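PDB 2QJV: inner membrane protein from Salmonella typhimurium LT2, which is an IolB-like isomerase of the cupin-type KduI/IolB family and probably interconverts a glucuronate-type sugar with its keto isomer. Local coordinates for the interface of chains A and B and the interface of chains A and C. Coordinates in Å, arbitrary orientation; residue numbers count along the deposited sequence, not the author numbering. Chains: chain A/B/C, Uncharacterized IolB-like protein.

Contacts 1 and 2 belong to one A–B interface: their C-alpha centres lie about 12 Å apart, and both use A:Ile234 and A:Ala235, which follow strand 231-233. Contact 1 sits near the two-fold axis, while contact 2 lies further out and recurs with the chains exchanged. Contact 3 joins the N-terminal segment of chain A and A:Trp34 to residues 174-177 of chain C; its C-alpha centre is about 33 Å from that of contact 1 and about 27 Å from that of contact 2. Chain A thus meets two neighbours through different surfaces, which fits the six-copy deposited assembly, although the structure alone does not prove that hexamer in solution.

Contact 1: the interface of chains A and B. Residues chain A 135, 163-165, 232-235; chain B 135, 161-165, 232-235.
A:Arg135 and B:Arg135 point tip to tip near the two-fold axis of this A–B interface, their guanidinium planes almost parallel at 11°. Each arginine side chain has CG anti to the carbonyl carbon and bends at chi2, so the groups overlap at their rims: A:Arg135 NE lies 3.4 Å above the plane of the B:Arg135 guanidinium. If both guanidiniums carry their usual charge, they would be expected to repel. A:Arg135 NH1 comes near the carbonyl O of engineered B:Ala162, but its N-H is not aimed at that oxygen, so no hydrogen bond forms. B:Gly163 CA sits at the edge of the A:Arg135 guanidinium, in its plane.

Flanking the axis, the threonines carry the hydrogen bonds. B:Thr165 holds OG1 beside its own backbone N (chi1 -41°), where it accepts the backbone N-H of A:Ala235, N to OG1 2.9 Å, nearly straight at 177°. The twin bond runs from B:Ala235 N to A:Thr165 OG1. A:Ile234 crosses B:Thr165 at about a right angle and puts CD1 3.6 Å from B:Ala232 CB. Water extends the pattern: one molecule lies 2.6 Å from B:Thr165 OG1 and 2.7 Å from the carbonyl O of A:Thr233.

Contact 2: the interface of chains A and B. Residues chain A 196, 198, 234-237; chain B 168, 204, 259-260, 262-263.
B:Trp168 sets CG anti to its backbone N (chi1 174°), and B:Trp262 takes the crowded position between N and carbonyl carbon (chi1 69°); these torsions bring both indoles against the loop of A:Tyr237. The patch is part of the A–B interface of this KduI/IolB-family protein, with the 3-10 helix 258-263 of chain B facing chain A. A:Tyr237, its CG anti to the carbonyl carbon, reaches in with its phenol hydroxyl, which is held by B:Trp262 and B:His260. B:Trp262 NE1 donates to A:Tyr237 OH at 3.0 Å, with the oxygen close to the indole plane, and B:His260 ND1 is hydrogen-bonded to A:Tyr237 OH at 2.6 Å, the hydroxyl in plane at the imidazole edge and probably the donor. The phenol and imidazole rings meet edge to face, their planes 76° apart. B:Trp168 CH2 lies over the rim of one imidazole face and B:Asn259 CB over the rim of the other, which should limit rotation of the ring.

B:Trp168 NE1 donates its N-H as a hydrogen bond to the carbonyl O of A:Ala235 at 3.0 Å, from above the carbonyl plane. The A:Ile234 CG2 methyl rests on the face of the six-membered ring of B:Trp168, 3.6 Å from the centroid, while A:Tyr237 CE2 meets the indole edge. A:Gln196 NE2 donates almost straight to the carbonyl O of B:Asn259 at 3.2 Å. A water bridges A:Gln196 O and B:Asn259 ND2, 2.9 Å from the latter.

Contact 3: the interface of chains A and C. Residues chain A 10-11, 13-16, 34; chain C 174-177.
Direct hydrogen bonds join the N-terminal segment of A to residues 174-177 of C in this A–C interface; the C side is a short segment with strand residues at 174 and 176-177, just after the nickel ligand C:His173. The backbone N of A:Asn15 donates to the carbonyl O of C:Ala176 at 2.9 Å, straight at hydrogen (167°) and nearly along the C=O axis. The threonine hydroxyls A:Thr10 OG1 and C:Thr175 OG1 are hydrogen-bonded at 2.5 Å on side chains that cross obliquely; A:Thr10 has OG1 in the crowded position (chi1 60°), while C:Thr175 keeps OG1 anti to the carbonyl carbon.

Bonds within each side hold these groups in place. C:Thr175 OG1 donates to the C:Asp174 carboxylate, OD1 at 2.7 Å, which uses its anti lone pair, so it probably accepts from A:Thr10 OG1. A:Ser11 OG donates to the carbonyl O of A:Ser13, from above the carbonyl plane.

Apolar packing is light: A:Trp34 touches C:Ala176 CB with its CH2 rim at 4.0 Å, while A:Asn15 CB lies over the rim of one face of the same indole.

Waters close both ends. One bridges A:Thr10 O and C:Asp174 OD2, 2.7 Å from OD2. The other sits 2.8 Å from A:Asn15 OD1 and 3.0 Å from C:Ala176 N.

Contact 1: the interface of chains A and B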
loop_
_atom_site.group_PDB
_atom_site.type_symbol
_atom_site.label_atom_id
_atom_site.label_comp_id
_atom_site.label_asym_id
_atom_site.label_seq_id
_atom_site.Cartn_x
_atom_site.Cartn_y
_atom_site.Cartn_z
ATOM N N ARG A 135 -26.708 -3.163 -23.407
ATOM C CA ARG A 135 -25.365 -2.839 -22.800
ATOM C C ARG A 135 -24.873 -4.050 -21.939
ATOM O O ARG A 135 -23.778 -4.094 -21.322
ATOM C CB ARG A 135 -25.421 -1.499 -22.021
ATOM C CG ARG A 135 -25.989 -0.267 -22.830
ATOM C CD ARG A 135 -25.077 0.175 -24.040
ATOM N NE ARG A 135 -25.691 1.167 -24.955
ATOM C CZ ARG A 135 -25.570 2.510 -24.915
ATOM N NH1 ARG A 135 -24.855 3.143 -23.988
ATOM N NH2 ARG A 135 -26.192 3.250 -25.835
ATOM N N GLY A 163 -18.242 -0.726 -24.755
ATOM C CA GLY A 163 -19.310 -0.049 -24.025
ATOM C C GLY A 163 -19.958 -0.964 -22.989
ATOM O O GLY A 163 -20.051 -0.581 -21.784
ATOM N N ALA A 164 -20.271 -2.204 -23.436
ATOM C CA ALA A 164 -21.016 -3.176 -22.648
ATOM C C ALA A 164 -20.260 -3.649 -21.405
ATOM O O ALA A 164 -19.012 -3.632 -21.318
ATOM C CB ALA A 164 -21.405 -4.402 -23.516
ATOM N N THR A 165 -21.053 -4.135 -20.453
ATOM C CA THR A 165 -20.568 -4.708 -19.197
ATOM C C THR A 165 -20.816 -6.229 -19.215
ATOM O O THR A 165 -21.902 -6.656 -19.580
ATOM C CB THR A 165 -21.290 -4.084 -17.978
ATOM O OG1 THR A 165 -21.501 -2.689 -18.197
ATOM C CG2 THR A 165 -20.485 -4.331 -16.680
ATOM N N ALA A 232 -15.975 -3.915 -17.144
ATOM C CA ALA A 232 -16.501 -2.718 -17.819
ATOM C C ALA A 232 -15.599 -2.379 -19.013
ATOM O O ALA A 232 -14.421 -2.056 -18.854
ATOM C CB ALA A 232 -16.656 -1.507 -16.862
ATOM N N THR A 233 -16.155 -2.476 -20.209
ATOM C CA THR A 233 -15.425 -2.144 -21.424
ATOM C C THR A 233 -15.538 -0.627 -21.735
ATOM O O THR A 233 -16.417 0.076 -21.252
ATOM C CB THR A 233 -15.871 -3.023 -22.669
ATOM O OG1 THR A 233 -17.179 -2.665 -23.051
ATOM C CG2 THR A 233 -15.799 -4.530 -22.376
ATOM N N ILE A 234 -14.637 -0.181 -22.609
ATOM C CA ILE A 234 -14.390 1.193 -22.987
ATOM C C ILE A 234 -14.716 1.423 -24.462
ATOM O O ILE A 234 -14.303 0.627 -25.313
ATOM C CB ILE A 234 -12.844 1.475 -22.710
ATOM C CG1 ILE A 234 -12.546 1.357 -21.196
ATOM C CG2 ILE A 234 -12.363 2.780 -23.247
ATOM C CD1 ILE A 234 -13.295 2.302 -20.321
ATOM N N ALA A 235 -15.470 2.480 -24.749
ATOM C CA ALA A 235 -15.823 2.879 -26.121
ATOM C C ALA A 235 -14.600 2.810 -27.062
ATOM O O ALA A 235 -13.526 3.346 -26.755
ATOM C CB ALA A 235 -16.449 4.270 -26.157
ATOM N N ARG B 135 -21.214 4.738 -28.211
ATOM C CA ARG B 135 -20.847 4.410 -26.797
ATOM C C ARG B 135 -19.973 5.547 -26.184
ATOM O O ARG B 135 -19.444 5.484 -25.055
ATOM C CB ARG B 135 -20.185 3.016 -26.728
ATOM C CG ARG B 135 -21.031 1.872 -27.387
ATOM C CD ARG B 135 -22.346 1.525 -26.610
ATOM N NE ARG B 135 -23.275 0.686 -27.388
ATOM C CZ ARG B 135 -23.370 -0.657 -27.371
ATOM N NH1 ARG B 135 -22.593 -1.427 -26.600
ATOM N NH2 ARG B 135 -24.276 -1.250 -28.158
ATOM N N ASN B 161 -24.993 7.905 -20.157
ATOM C CA ASN B 161 -25.943 6.826 -20.010
ATOM C C ASN B 161 -25.216 5.486 -19.896
ATOM O O ASN B 161 -24.131 5.310 -20.445
ATOM C CB ASN B 161 -26.933 6.836 -21.158
ATOM C CG ASN B 161 -27.829 8.084 -21.146
ATOM O OD1 ASN B 161 -27.880 8.837 -20.166
ATOM N ND2 ASN B 161 -28.561 8.269 -22.205
ATOM N N ALA B 162 -25.815 4.601 -19.121
ATOM C CA ALA B 162 -25.271 3.286 -18.804
ATOM C C ALA B 162 -24.692 2.600 -20.057
ATOM O O ALA B 162 -25.405 2.457 -21.066
ATOM C CB ALA B 162 -26.359 2.436 -18.171
ATOM N N GLY B 163 -23.423 2.190 -20.054
ATOM C CA GLY B 163 -22.847 1.541 -21.266
ATOM C C GLY B 163 -22.068 2.471 -22.207
ATOM O O GLY B 163 -21.728 2.117 -23.332
ATOM N N ALA B 164 -21.926 3.715 -21.783
ATOM C CA ALA B 164 -21.078 4.688 -22.453
ATOM C C ALA B 164 -19.894 5.066 -21.602
ATOM O O ALA B 164 -19.948 5.019 -20.359
ATOM C CB ALA B 164 -21.909 5.960 -22.835
ATOM N N THR B 165 -18.832 5.514 -22.288
ATOM C CA THR B 165 -17.640 6.010 -21.661
ATOM C C THR B 165 -17.594 7.550 -21.840
ATOM O O THR B 165 -17.860 8.040 -22.932
ATOM C CB THR B 165 -16.352 5.397 -22.281
ATOM O OG1 THR B 165 -16.520 3.983 -22.539
ATOM C CG2 THR B 165 -15.125 5.703 -21.395
ATOM N N ALA B 232 -15.949 4.975 -16.955
ATOM C CA ALA B 232 -16.613 3.826 -17.566
ATOM C C ALA B 232 -17.875 3.542 -16.767
ATOM O O ALA B 232 -17.798 3.202 -15.597
ATOM C CB ALA B 232 -15.688 2.579 -17.607
ATOM N N THR B 233 -19.049 3.729 -17.382
ATOM C CA THR B 233 -20.338 3.442 -16.730
ATOM C C THR B 233 -20.667 1.952 -16.901
ATOM O O THR B 233 -20.063 1.233 -17.715
ATOM C CB THR B 233 -21.478 4.313 -17.279
ATOM O OG1 THR B 233 -21.642 4.009 -18.656
ATOM C CG2 THR B 233 -21.157 5.787 -17.083
ATOM N N ILE B 234 -21.608 1.505 -16.064
ATOM C CA ILE B 234 -22.001 0.116 -15.884
ATOM C C ILE B 234 -23.431 -0.094 -16.362
ATOM O O ILE B 234 -24.282 0.712 -16.018
ATOM C CB ILE B 234 -21.874 -0.249 -14.348
ATOM C CG1 ILE B 234 -20.411 -0.136 -13.839
ATOM C CG2 ILE B 234 -22.393 -1.640 -14.036
ATOM C CD1 ILE B 234 -19.491 -1.158 -14.448
ATOM N N ALA B 235 -23.672 -1.157 -17.137
ATOM C CA ALA B 235 -24.996 -1.504 -17.645
ATOM C C ALA B 235 -26.039 -1.455 -16.488
ATOM O O ALA B 235 -25.821 -1.976 -15.384
ATOM C CB ALA B 235 -24.961 -2.867 -18.335
HETATM O O HOH W 1 -17.465 2.513 -20.609
HETATM O O HOH W 2 -19.367 -1.165 -18.947
#

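Contact 2: the interface of chains A and B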
loop_
_atom_site.group_PDB
_atom_site.type_symbol
_atom_site.label_atom_id
_atom_site.label_comp_id
_atom_site.label_asym_id
_atom_site.label_seq_id
_atom_site.Cartn_x
_atom_site.Cartn_y
_atom_site.Cartn_z
ATOM N N GLN A 196 -4.454 -1.892 -28.725
ATOM C CA GLN A 196 -3.907 -0.984 -27.697
ATOM C C GLN A 196 -4.928 -0.612 -26.597
ATOM O O GLN A 196 -4.617 0.175 -25.700
ATOM C CB GLN A 196 -3.308 0.308 -28.304
ATOM C CG GLN A 196 -4.311 1.333 -28.856
ATOM C CD GLN A 196 -4.759 1.086 -30.282
ATOM O OE1 GLN A 196 -4.743 -0.046 -30.784
ATOM N NE2 GLN A 196 -5.160 2.170 -30.957
ATOM N N PHE A 198 -7.959 -1.117 -23.461
ATOM C CA PHE A 198 -8.073 -1.662 -22.124
ATOM C C PHE A 198 -9.545 -1.706 -21.698
ATOM O O PHE A 198 -10.414 -1.156 -22.367
ATOM C CB PHE A 198 -7.225 -0.847 -21.110
ATOM C CG PHE A 198 -7.732 0.545 -20.854
ATOM C CD1 PHE A 198 -7.281 1.620 -21.622
ATOM C CD2 PHE A 198 -8.622 0.808 -19.810
ATOM C CE1 PHE A 198 -7.723 2.941 -21.366
ATOM C CE2 PHE A 198 -9.100 2.125 -19.576
ATOM C CZ PHE A 198 -8.636 3.186 -20.341
ATOM N N ILE A 234 -14.637 -0.181 -22.609
ATOM C CA ILE A 234 -14.390 1.193 -22.987
ATOM C C ILE A 234 -14.716 1.423 -24.462
ATOM O O ILE A 234 -14.303 0.627 -25.313
ATOM C CB ILE A 234 -12.844 1.475 -22.710
ATOM C CG1 ILE A 234 -12.546 1.357 -21.196
ATOM C CG2 ILE A 234 -12.363 2.780 -23.247
ATOM C CD1 ILE A 234 -13.295 2.302 -20.321
ATOM N N ALA A 235 -15.470 2.480 -24.749
ATOM C CA ALA A 235 -15.823 2.879 -26.121
ATOM C C ALA A 235 -14.600 2.810 -27.062
ATOM O O ALA A 235 -13.526 3.346 -26.755
ATOM C CB ALA A 235 -16.449 4.270 -26.157
ATOM N N GLY A 236 -14.782 2.163 -28.213
ATOM C CA GLY A 236 -13.713 1.996 -29.197
ATOM C C GLY A 236 -12.934 0.706 -29.113
ATOM O O GLY A 236 -12.322 0.290 -30.098
ATOM N N TYR A 237 -12.976 0.040 -27.959
ATOM C CA TYR A 237 -12.230 -1.203 -27.743
ATOM C C TYR A 237 -13.079 -2.406 -27.373
ATOM O O TYR A 237 -13.535 -2.559 -26.232
ATOM C CB TYR A 237 -11.145 -0.999 -26.689
ATOM C CG TYR A 237 -10.138 0.031 -27.126
ATOM C CD1 TYR A 237 -9.244 -0.248 -28.166
ATOM C CD2 TYR A 237 -10.058 1.277 -26.506
ATOM C CE1 TYR A 237 -8.318 0.681 -28.572
ATOM C CE2 TYR A 237 -9.119 2.243 -26.947
ATOM C CZ TYR A 237 -8.276 1.927 -27.969
ATOM O OH TYR A 237 -7.343 2.862 -28.377
ATOM N N TRP B 168 -13.641 10.932 -22.224
ATOM C CA TRP B 168 -13.001 9.938 -23.080
ATOM C C TRP B 168 -13.309 10.333 -24.534
ATOM O O TRP B 168 -14.442 10.732 -24.829
ATOM C CB TRP B 168 -13.545 8.544 -22.729
ATOM C CG TRP B 168 -13.085 7.438 -23.606
ATOM C CD1 TRP B 168 -13.753 6.911 -24.648
ATOM C CD2 TRP B 168 -11.824 6.754 -23.544
ATOM N NE1 TRP B 168 -13.004 5.928 -25.250
ATOM C CE2 TRP B 168 -11.809 5.819 -24.591
ATOM C CE3 TRP B 168 -10.703 6.840 -22.698
ATOM C CZ2 TRP B 168 -10.711 4.980 -24.830
ATOM C CZ3 TRP B 168 -9.627 5.999 -22.929
ATOM C CH2 TRP B 168 -9.645 5.077 -23.974
ATOM N N TYR B 204 -4.835 8.228 -14.422
ATOM C CA TYR B 204 -3.512 7.682 -14.783
ATOM C C TYR B 204 -2.659 8.601 -15.645
ATOM O O TYR B 204 -3.166 9.381 -16.451
ATOM C CB TYR B 204 -3.645 6.314 -15.482
ATOM C CG TYR B 204 -4.313 6.319 -16.835
ATOM C CD1 TYR B 204 -5.708 6.484 -16.949
ATOM C CD2 TYR B 204 -3.576 6.171 -17.999
ATOM C CE1 TYR B 204 -6.330 6.498 -18.207
ATOM C CE2 TYR B 204 -4.208 6.158 -19.255
ATOM C CZ TYR B 204 -5.585 6.343 -19.332
ATOM O OH TYR B 204 -6.218 6.348 -20.559
ATOM N N ASN B 259 -2.532 7.218 -27.913
ATOM C CA ASN B 259 -3.039 5.875 -28.294
ATOM C C ASN B 259 -4.540 5.791 -28.607
ATOM O O ASN B 259 -4.969 4.911 -29.355
ATOM C CB ASN B 259 -2.663 4.826 -27.213
ATOM C CG ASN B 259 -1.250 4.241 -27.427
ATOM O OD1 ASN B 259 -0.554 4.588 -28.381
ATOM N ND2 ASN B 259 -0.859 3.317 -26.568
ATOM N N HIS B 260 -5.309 6.702 -28.024
ATOM C CA HIS B 260 -6.773 6.710 -28.147
ATOM C C HIS B 260 -7.355 7.918 -28.903
ATOM O O HIS B 260 -8.577 7.995 -29.067
ATOM C CB HIS B 260 -7.373 6.635 -26.742
ATOM C CG HIS B 260 -6.726 5.594 -25.885
ATOM N ND1 HIS B 260 -6.526 4.291 -26.314
ATOM C CD2 HIS B 260 -6.220 5.665 -24.630
ATOM C CE1 HIS B 260 -5.915 3.611 -25.351
ATOM N NE2 HIS B 260 -5.719 4.421 -24.324
ATOM N N TRP B 262 -7.490 8.592 -32.021
ATOM C CA TRP B 262 -8.257 8.115 -33.212
ATOM C C TRP B 262 -9.771 7.986 -32.972
ATOM O O TRP B 262 -10.532 7.926 -33.935
ATOM C CB TRP B 262 -7.748 6.736 -33.760
ATOM C CG TRP B 262 -8.061 5.573 -32.770
ATOM C CD1 TRP B 262 -7.305 5.195 -31.692
ATOM C CD2 TRP B 262 -9.232 4.709 -32.751
ATOM N NE1 TRP B 262 -7.921 4.162 -31.022
ATOM C CE2 TRP B 262 -9.099 3.847 -31.639
ATOM C CE3 TRP B 262 -10.366 4.582 -33.565
ATOM C CZ2 TRP B 262 -10.064 2.877 -31.317
ATOM C CZ3 TRP B 262 -11.321 3.608 -33.248
ATOM C CH2 TRP B 262 -11.158 2.770 -32.129
ATOM N N ILE B 263 -10.193 7.866 -31.712
ATOM C CA ILE B 263 -11.616 7.736 -31.355
ATOM C C ILE B 263 -12.371 9.058 -31.653
ATOM O O ILE B 263 -13.576 9.041 -31.851
ATOM C CB ILE B 263 -11.791 7.210 -29.894
ATOM C CG1 ILE B 263 -11.200 5.772 -29.807
ATOM C CG2 ILE B 263 -13.265 7.290 -29.408
ATOM C CD1 ILE B 263 -11.190 5.142 -28.394
HETATM O O HOH W 3 -2.886 2.102 -24.808
#

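Contact 3: the interface of chains A and C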
loop_
_atom_site.group_PDB
_atom_site.type_symbol
_atom_site.label_atom_id
_atom_site.label_comp_id
_atom_site.label_asym_id
_atom_site.label_seq_id
_atom_site.Cartn_x
_atom_site.Cartn_y
_atom_site.Cartn_z
ATOM N N THR A 10 4.866 -11.385 -19.382
ATOM C CA THR A 10 6.316 -11.297 -19.062
ATOM C C THR A 10 7.246 -11.150 -20.283
ATOM O O THR A 10 8.409 -10.758 -20.109
ATOM C CB THR A 10 6.808 -12.550 -18.184
ATOM O OG1 THR A 10 6.584 -13.791 -18.898
ATOM C CG2 THR A 10 6.136 -12.609 -16.784
ATOM N N SER A 11 6.702 -11.409 -21.487
ATOM C CA SER A 11 7.424 -11.343 -22.781
ATOM C C SER A 11 6.458 -11.259 -23.980
ATOM O O SER A 11 5.230 -11.359 -23.823
ATOM C CB SER A 11 8.305 -12.586 -22.918
ATOM O OG SER A 11 7.528 -13.774 -22.749
ATOM N N SER A 13 7.110 -13.373 -26.738
ATOM C CA SER A 13 7.150 -14.743 -27.268
ATOM C C SER A 13 7.424 -15.782 -26.164
ATOM O O SER A 13 7.904 -15.459 -25.049
ATOM C CB SER A 13 8.167 -14.835 -28.406
ATOM O OG SER A 13 9.466 -14.843 -27.937
ATOM N N GLY A 14 7.137 -17.034 -26.495
ATOM C CA GLY A 14 7.263 -18.114 -25.525
ATOM C C GLY A 14 6.117 -18.190 -24.552
ATOM O O GLY A 14 4.956 -17.934 -24.909
ATOM N N ASN A 15 6.432 -18.501 -23.286
ATOM C CA ASN A 15 5.420 -18.699 -22.228
ATOM C C ASN A 15 5.031 -17.364 -21.589
ATOM O O ASN A 15 5.415 -17.051 -20.474
ATOM C CB ASN A 15 5.993 -19.676 -21.212
ATOM C CG ASN A 15 4.983 -20.184 -20.146
ATOM O OD1 ASN A 15 5.443 -20.678 -19.095
ATOM N ND2 ASN A 15 3.673 -20.112 -20.400
ATOM N N ILE A 16 4.315 -16.562 -22.359
ATOM C CA ILE A 16 4.007 -15.145 -22.005
ATOM C C ILE A 16 3.128 -14.998 -20.760
ATOM O O ILE A 16 3.173 -13.972 -20.044
ATOM C CB ILE A 16 3.366 -14.385 -23.236
ATOM C CG1 ILE A 16 1.978 -14.931 -23.612
ATOM C CG2 ILE A 16 4.300 -14.423 -24.423
ATOM C CD1 ILE A 16 1.207 -13.973 -24.570
ATOM N N TRP A 34 1.182 -19.656 -24.498
ATOM C CA TRP A 34 2.364 -19.834 -25.276
ATOM C C TRP A 34 2.167 -19.135 -26.610
ATOM O O TRP A 34 1.164 -19.346 -27.266
ATOM C CB TRP A 34 2.676 -21.328 -25.477
ATOM C CG TRP A 34 3.140 -22.045 -24.241
ATOM C CD1 TRP A 34 2.359 -22.682 -23.316
ATOM C CD2 TRP A 34 4.489 -22.250 -23.834
ATOM N NE1 TRP A 34 3.131 -23.230 -22.357
ATOM C CE2 TRP A 34 4.447 -22.990 -22.638
ATOM C CE3 TRP A 34 5.720 -21.870 -24.356
ATOM C CZ2 TRP A 34 5.596 -23.360 -21.937
ATOM C CZ3 TRP A 34 6.884 -22.256 -23.663
ATOM C CH2 TRP A 34 6.799 -22.986 -22.460
ATOM N N ASP C 174 12.857 -15.025 -16.251
ATOM C CA ASP C 174 11.516 -15.183 -15.659
ATOM C C ASP C 174 10.464 -15.771 -16.586
ATOM O O ASP C 174 9.324 -15.925 -16.170
ATOM C CB ASP C 174 11.050 -13.829 -15.043
ATOM C CG ASP C 174 10.725 -12.726 -16.094
ATOM O OD1 ASP C 174 10.342 -12.991 -17.261
ATOM O OD2 ASP C 174 10.827 -11.548 -15.748
ATOM N N THR C 175 10.875 -16.136 -17.818
ATOM C CA THR C 175 10.014 -16.648 -18.854
ATOM C C THR C 175 10.756 -17.656 -19.719
ATOM O O THR C 175 11.898 -17.422 -20.089
ATOM C CB THR C 175 9.523 -15.512 -19.797
ATOM O OG1 THR C 175 8.952 -14.460 -19.015
ATOM C CG2 THR C 175 8.506 -16.023 -20.850
ATOM N N ALA C 176 10.107 -18.789 -19.990
ATOM C CA ALA C 176 10.590 -19.779 -20.965
ATOM C C ALA C 176 10.413 -19.211 -22.397
ATOM O O ALA C 176 9.287 -19.110 -22.907
ATOM C CB ALA C 176 9.866 -21.108 -20.781
ATOM N N VAL C 177 11.532 -18.795 -23.009
ATOM C CA VAL C 177 11.645 -18.320 -24.393
ATOM C C VAL C 177 12.755 -19.197 -25.030
ATOM O O VAL C 177 13.957 -18.963 -24.817
ATOM C CB VAL C 177 12.006 -16.815 -24.516
ATOM C CG1 VAL C 177 11.920 -16.345 -26.000
ATOM C CG2 VAL C 177 11.153 -15.913 -23.558
HETATM O O HOH W 4 7.815 -19.578 -18.182
HETATM O O HOH W 5 9.399 -9.834 -17.233
#